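Local coordinates for protein cephalosporin acylase (Bacillus halodurans, PDB 2NLZ) that probably cleaves amide-linked acyl groups, perhaps as a cephalosporin acylase, and belongs to the gamma-glutamyltranspeptidase family of N-terminal nucleophile hydrolases, at residues I257-Y262 with V451-I456; Q431-F436 with I514-P519. The protein carries 1 engineered substitution. One frame throughout, in Å; residues are numbered along the deposited sequence.

Interaction 1: residues I257-Y262 with V451-I456; sequences IDYRGY and VMMNTI
Tyr259 OH is gripped by two hydrogen bonds: one from Arg260 NH2 at 3.2 Å, with an N-H...O angle of 144°, and one shared with Asp457 OD2. The hydroxyl oxygen lies close to the guanidinium plane of Arg260, and NE of the same group forms a salt bridge to Asp457, so hydroxyl, guanidinium and carboxylate close a triangle at the C-terminal end of helix 444-457. Tyr259 and Arg260 belong to the tip of a beta-hairpin, where a type I' turn from Tyr259 to Tyr262 joins strand 250-259 to strand 262-266. Gly261 N donates to Asp258 OD1 at 3.2 Å, an Asx motif at this turn. Next to the polar cluster the contact is apolar and centres on Ile456, whose branches fit between two tyrosines. Ile456 CG1 sits over one face of the Tyr262 ring in a CH-pi contact, 3.9 Å from the ring centroid and 21° off its normal; Lys428 makes a cation-pi contact with the same ring. Ile456 CG2 instead meets the Tyr259 ring at its edge, 3.7 Å from Tyr259 CD2. Tyr259 CG is anti to the backbone N (chi1 -166°), which sends the ring past Ile456 until Tyr259 OH comes 3.7 Å from Met453 CG. Arg260 CG lies over the rim of one face of this ring, and Leu280 and Val283 of helix 274-283 touch it too. A phenylalanine in place of Tyr259 removes the hydroxyl and with it both of its bonds, to Arg260 and Asp457, which would probably loosen the hold of the hairpin on the helix end. Arg260, held also by Phe286 O, places a positive charge at a helix C terminus and beside Asp457, which would probably help keep that carboxylate ionised.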
loop_
_atom_site.group_PDB
_atom_site.type_symbol
_atom_site.label_atom_id
_atom_site.label_comp_id
_atom_site.label_asym_id
_atom_site.label_seq_id
_atom_site.Cartn_x
_atom_site.Cartn_y
_atom_site.Cartn_z
ATOM N N ILE D 257 -13.765 -34.474 5.836
ATOM C CA ILE D 257 -14.596 -33.685 6.714
ATOM C C ILE D 257 -15.577 -33.002 5.780
ATOM O O ILE D 257 -15.212 -32.663 4.648
ATOM C CB ILE D 257 -13.725 -32.644 7.488
ATOM C CG1 ILE D 257 -13.261 -33.219 8.835
ATOM C CG2 ILE D 257 -14.433 -31.283 7.654
ATOM C CD1 ILE D 257 -14.360 -33.904 9.651
ATOM N N ASP D 258 -16.826 -32.837 6.217
ATOM C CA ASP D 258 -17.756 -31.998 5.476
ATOM C C ASP D 258 -17.520 -30.567 5.904
ATOM O O ASP D 258 -17.784 -30.217 7.050
ATOM C CB ASP D 258 -19.207 -32.390 5.733
ATOM C CG ASP D 258 -20.184 -31.636 4.836
ATOM O OD1 ASP D 258 -20.422 -30.425 5.066
ATOM O OD2 ASP D 258 -20.723 -32.262 3.901
ATOM N N TYR D 259 -16.995 -29.751 4.994
ATOM C CA TYR D 259 -16.823 -28.326 5.271
ATOM C C TYR D 259 -17.747 -27.484 4.392
ATOM O O TYR D 259 -17.407 -27.117 3.256
ATOM C CB TYR D 259 -15.356 -27.878 5.148
ATOM C CG TYR D 259 -15.122 -26.516 5.756
ATOM C CD1 TYR D 259 -15.015 -26.365 7.133
ATOM C CD2 TYR D 259 -15.041 -25.375 4.957
ATOM C CE1 TYR D 259 -14.826 -25.119 7.704
ATOM C CE2 TYR D 259 -14.854 -24.126 5.513
ATOM C CZ TYR D 259 -14.745 -24.000 6.893
ATOM O OH TYR D 259 -14.556 -22.758 7.478
ATOM N N ARG D 260 -18.926 -27.197 4.951
ATOM C CA ARG D 260 -19.940 -26.340 4.332
ATOM C C ARG D 260 -20.363 -26.844 2.960
ATOM O O ARG D 260 -20.472 -26.064 2.009
ATOM C CB ARG D 260 -19.458 -24.882 4.271
ATOM C CG ARG D 260 -18.645 -24.496 5.485
ATOM C CD ARG D 260 -18.701 -23.038 5.764
ATOM N NE ARG D 260 -17.791 -22.676 6.846
ATOM C CZ ARG D 260 -18.142 -22.612 8.124
ATOM N NH1 ARG D 260 -19.387 -22.890 8.485
ATOM N NH2 ARG D 260 -17.247 -22.269 9.041
ATOM N N GLY D 261 -20.589 -28.159 2.881
ATOM C CA GLY D 261 -21.062 -28.815 1.655
ATOM C C GLY D 261 -19.975 -29.527 0.871
ATOM O O GLY D 261 -20.226 -30.561 0.229
ATOM N N TYR D 262 -18.773 -28.952 0.915
ATOM C CA TYR D 262 -17.589 -29.530 0.297
ATOM C C TYR D 262 -17.030 -30.622 1.205
ATOM O O TYR D 262 -17.369 -30.693 2.392
ATOM C CB TYR D 262 -16.518 -28.451 0.086
ATOM C CG TYR D 262 -16.866 -27.392 -0.946
ATOM C CD1 TYR D 262 -16.346 -27.462 -2.236
ATOM C CD2 TYR D 262 -17.705 -26.317 -0.626
ATOM C CE1 TYR D 262 -16.656 -26.499 -3.186
ATOM C CE2 TYR D 262 -18.022 -25.344 -1.571
ATOM C CZ TYR D 262 -17.492 -25.446 -2.849
ATOM O OH TYR D 262 -17.788 -24.500 -3.800
ATOM N N VAL D 451 -6.031 -21.987 2.727
ATOM C CA VAL D 451 -6.537 -22.081 1.345
ATOM C C VAL D 451 -7.967 -22.616 1.301
ATOM O O VAL D 451 -8.756 -22.188 0.455
ATOM C CB VAL D 451 -5.632 -22.883 0.342
ATOM C CG1 VAL D 451 -4.206 -22.373 0.344
ATOM C CG2 VAL D 451 -5.668 -24.362 0.622
ATOM N N MET D 452 -8.305 -23.524 2.221
ATOM C CA MET D 452 -9.662 -24.081 2.257
ATOM C C MET D 452 -10.696 -23.027 2.630
ATOM O O MET D 452 -11.761 -22.934 2.008
ATOM C CB MET D 452 -9.767 -25.319 3.166
ATOM C CG MET D 452 -9.262 -26.634 2.531
ATOM S SD MET D 452 -10.021 -27.018 0.935
ATOM C CE MET D 452 -8.914 -26.261 -0.259
ATOM N N MET D 453 -10.368 -22.210 3.623
ATOM C CA MET D 453 -11.269 -21.131 4.016
ATOM C C MET D 453 -11.289 -19.999 2.989
ATOM O O MET D 453 -12.339 -19.418 2.724
ATOM C CB MET D 453 -10.905 -20.618 5.393
ATOM C CG MET D 453 -11.212 -21.611 6.456
ATOM S SD MET D 453 -11.436 -20.762 8.000
ATOM C CE MET D 453 -10.103 -21.479 8.892
ATOM N N ASN D 454 -10.134 -19.709 2.393
ATOM C CA ASN D 454 -10.055 -18.748 1.293
ATOM C C ASN D 454 -10.911 -19.176 0.110
ATOM O O ASN D 454 -11.473 -18.345 -0.595
ATOM C CB ASN D 454 -8.604 -18.556 0.842
ATOM C CG ASN D 454 -7.747 -17.856 1.888
ATOM O OD1 ASN D 454 -8.250 -17.344 2.888
ATOM N ND2 ASN D 454 -6.432 -17.852 1.668
ATOM N N THR D 455 -11.014 -20.479 -0.104
ATOM C CA THR D 455 -11.769 -21.002 -1.230
ATOM C C THR D 455 -13.253 -21.164 -0.928
ATOM O O THR D 455 -14.104 -20.601 -1.627
ATOM C CB THR D 455 -11.166 -22.318 -1.730
ATOM O OG1 THR D 455 -9.804 -22.077 -2.096
ATOM C CG2 THR D 455 -11.898 -22.816 -2.955
ATOM N N ILE D 456 -13.556 -21.907 0.130
ATOM C CA ILE D 456 -14.943 -22.234 0.466
ATOM C C ILE D 456 -15.669 -21.058 1.125
ATOM O O ILE D 456 -16.730 -20.627 0.665
ATOM C CB ILE D 456 -15.025 -23.522 1.328
ATOM C CG1 ILE D 456 -14.569 -24.741 0.506
ATOM C CG2 ILE D 456 -16.424 -23.710 1.901
ATOM C CD1 ILE D 456 -13.852 -25.810 1.324
#

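Interaction 2: residues Q431-F436 with I514-P519; sequences QPIGPF and IIWRDP
Two neighbouring antiparallel strands, 431-438 and 512-517, pair here within the alpha-beta-beta-alpha sandwich expected of an N-terminal nucleophile hydrolase, and a classic beta bulge distorts one of them. In the bulge Ile433 and Gly434 both face Leu426 of strand 424-428, on the far side from 514-517. The segments run at 170° to each other. Arg517 N donates to Ile433 O at 2.6 Å, in the carbonyl plane, and Ile515 N donates to Pro435 O at 3.3 Å, nearly along the C=O axis. Pro435 has no N-H to return to this partner, so Ile515 O is met instead by Gly434 CA, a CA-H...O contact of 3.4 Å, and by the proline ring. A beta carbon on Gly434 would run into Ile515 O and the Trp516 ring, and the backbone angles alone already require glycine. Beyond this, Phe436 and Ile514 form a non-hydrogen-bonded pair, with Phe436 CB 3.9 Å from Ile514 CG1. Pro435 and Ile515 turn to the face touched by strand 359-365, whereas Phe436 and Trp516 lie on the face covered by helix 444-457. The indole reaches across the neighbouring strand with its benzo edge: Trp516 CE3 is 4.0 Å from Ile433 CG1, and Trp516 CZ3 lies by Gly434 O. Farther along, Gln431 CB and Pro519 CB touch. One indole face takes Ile514 CG2 over its centre, while Phe436 CD1 lies in the indole plane at its edge, 3.8 Å from Trp516 CH2.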
loop_
_atom_site.group_PDB
_atom_site.type_symbol
_atom_site.label_atom_id
_atom_site.label_comp_id
_atom_site.label_asym_id
_atom_site.label_seq_id
_atom_site.Cartn_x
_atom_site.Cartn_y
_atom_site.Cartn_z
ATOM N N GLN D 431 -18.202 -35.116 -6.710
ATOM C CA GLN D 431 -17.552 -34.590 -7.901
ATOM C C GLN D 431 -16.174 -34.078 -7.475
ATOM O O GLN D 431 -16.023 -33.529 -6.377
ATOM C CB GLN D 431 -18.381 -33.463 -8.529
ATOM C CG GLN D 431 -19.743 -33.887 -9.080
ATOM C CD GLN D 431 -19.627 -34.819 -10.273
ATOM O OE1 GLN D 431 -18.784 -34.625 -11.152
ATOM N NE2 GLN D 431 -20.476 -35.838 -10.309
ATOM N N PRO D 432 -15.155 -34.267 -8.330
ATOM C CA PRO D 432 -13.846 -33.760 -7.962
ATOM C C PRO D 432 -13.755 -32.276 -8.289
ATOM O O PRO D 432 -14.141 -31.843 -9.391
ATOM C CB PRO D 432 -12.911 -34.542 -8.876
ATOM C CG PRO D 432 -13.696 -34.728 -10.122
ATOM C CD PRO D 432 -15.134 -34.913 -9.657
ATOM N N ILE D 433 -13.273 -31.488 -7.337
ATOM C CA ILE D 433 -12.953 -30.117 -7.702
ATOM C C ILE D 433 -11.435 -29.896 -7.826
ATOM O O ILE D 433 -11.000 -29.104 -8.656
ATOM C CB ILE D 433 -13.751 -29.025 -6.916
ATOM C CG1 ILE D 433 -13.059 -28.634 -5.631
ATOM C CG2 ILE D 433 -15.222 -29.445 -6.659
ATOM C CD1 ILE D 433 -13.577 -27.322 -5.139
ATOM N N GLY D 434 -10.629 -30.623 -7.056
ATOM C CA GLY D 434 -9.194 -30.623 -7.350
ATOM C C GLY D 434 -8.136 -30.829 -6.280
ATOM O O GLY D 434 -8.432 -30.966 -5.080
ATOM N N PRO D 435 -6.870 -30.876 -6.723
ATOM C CA PRO D 435 -5.732 -31.007 -5.824
ATOM C C PRO D 435 -5.224 -29.652 -5.324
ATOM O O PRO D 435 -5.268 -28.650 -6.054
ATOM C CB PRO D 435 -4.687 -31.689 -6.698
ATOM C CG PRO D 435 -5.000 -31.210 -8.091
ATOM C CD PRO D 435 -6.458 -30.838 -8.136
ATOM N N PHE D 436 -4.768 -29.640 -4.076
ATOM C CA PHE D 436 -4.155 -28.462 -3.487
ATOM C C PHE D 436 -3.114 -28.924 -2.477
ATOM O O PHE D 436 -3.156 -30.069 -2.017
ATOM C CB PHE D 436 -5.205 -27.571 -2.812
ATOM C CG PHE D 436 -5.788 -28.159 -1.555
ATOM C CD1 PHE D 436 -6.899 -28.965 -1.615
ATOM C CD2 PHE D 436 -5.227 -27.889 -0.311
ATOM C CE1 PHE D 436 -7.436 -29.498 -0.479
ATOM C CE2 PHE D 436 -5.758 -28.426 0.834
ATOM C CZ PHE D 436 -6.867 -29.230 0.751
ATOM N N ILE D 514 -2.636 -24.854 -6.690
ATOM C CA ILE D 514 -4.038 -25.202 -6.736
ATOM C C ILE D 514 -4.438 -25.382 -8.197
ATOM O O ILE D 514 -4.069 -24.582 -9.052
ATOM C CB ILE D 514 -4.919 -24.098 -6.073
ATOM C CG1 ILE D 514 -4.754 -24.099 -4.545
ATOM C CG2 ILE D 514 -6.390 -24.276 -6.418
ATOM C CD1 ILE D 514 -5.323 -22.863 -3.840
ATOM N N ILE D 515 -5.160 -26.467 -8.468
ATOM C CA ILE D 515 -5.924 -26.613 -9.703
ATOM C C ILE D 515 -7.375 -26.942 -9.328
ATOM O O ILE D 515 -7.618 -27.951 -8.664
ATOM C CB ILE D 515 -5.362 -27.725 -10.628
ATOM C CG1 ILE D 515 -3.929 -27.424 -11.047
ATOM C CG2 ILE D 515 -6.184 -27.829 -11.883
ATOM C CD1 ILE D 515 -3.288 -28.531 -11.847
ATOM N N TRP D 516 -8.322 -26.093 -9.728
ATOM C CA TRP D 516 -9.742 -26.410 -9.563
ATOM C C TRP D 516 -10.416 -26.752 -10.890
ATOM O O TRP D 516 -10.233 -26.064 -11.894
ATOM C CB TRP D 516 -10.556 -25.292 -8.875
ATOM C CG TRP D 516 -10.156 -24.848 -7.470
ATOM C CD1 TRP D 516 -10.214 -23.577 -6.993
ATOM C CD2 TRP D 516 -9.667 -25.660 -6.384
ATOM N NE1 TRP D 516 -9.778 -23.527 -5.693
ATOM C CE2 TRP D 516 -9.438 -24.790 -5.288
ATOM C CE3 TRP D 516 -9.398 -27.029 -6.229
ATOM C CZ2 TRP D 516 -8.946 -25.244 -4.047
ATOM C CZ3 TRP D 516 -8.903 -27.488 -4.990
ATOM C CH2 TRP D 516 -8.687 -26.594 -3.918
ATOM N N ARG D 517 -11.202 -27.823 -10.879
ATOM C CA ARG D 517 -12.006 -28.193 -12.023
ATOM C C ARG D 517 -13.473 -27.882 -11.770
ATOM O O ARG D 517 -14.054 -28.347 -10.785
ATOM C CB ARG D 517 -11.871 -29.678 -12.326
ATOM C CG ARG D 517 -12.998 -30.172 -13.216
ATOM C CD ARG D 517 -13.251 -31.665 -13.123
ATOM N NE ARG D 517 -12.720 -32.258 -14.326
ATOM C CZ ARG D 517 -13.407 -32.676 -15.381
ATOM N NH1 ARG D 517 -12.713 -33.143 -16.406
ATOM N NH2 ARG D 517 -14.738 -32.658 -15.423
ATOM N N ASP D 518 -14.063 -27.095 -12.669
ATOM C CA ASP D 518 -15.501 -26.847 -12.675
ATOM C C ASP D 518 -16.226 -28.138 -13.069
ATOM O O ASP D 518 -15.983 -28.668 -14.151
ATOM C CB ASP D 518 -15.820 -25.732 -13.669
ATOM C CG ASP D 518 -17.230 -25.201 -13.524
ATOM O OD1 ASP D 518 -17.367 -24.010 -13.180
ATOM O OD2 ASP D 518 -18.194 -25.961 -13.766
ATOM N N PRO D 519 -17.115 -28.648 -12.190
ATOM C CA PRO D 519 -17.759 -29.944 -12.442
ATOM C C PRO D 519 -18.729 -29.940 -13.634
ATOM O O PRO D 519 -18.898 -30.975 -14.284
ATOM C CB PRO D 519 -18.496 -30.237 -11.131
ATOM C CG PRO D 519 -18.723 -28.908 -10.517
ATOM C CD PRO D 519 -17.568 -28.044 -10.923
#

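How the interactions relate
From the N terminus the segments come in the order 257-262, 431-436, 451-456, 514-519, so the two contacts cross rather than nest. Interaction 1 closes a loop of 188 residues, bringing helix 444-457 back onto the hairpin of strands 250-259 and 262-266. Interaction 2 closes one of 77, laying strand 512-517 beside 431-438, the strand that directly precedes that helix. Their centres are about 12 Å apart and the helix joins them: Met452 CE packs on Phe436 CE1 at 3.6 Å and also reaches Trp516, whose NE1 lies 3.5 Å from Thr455 CG2. One helix thus ties the hairpin tip to the paired strands.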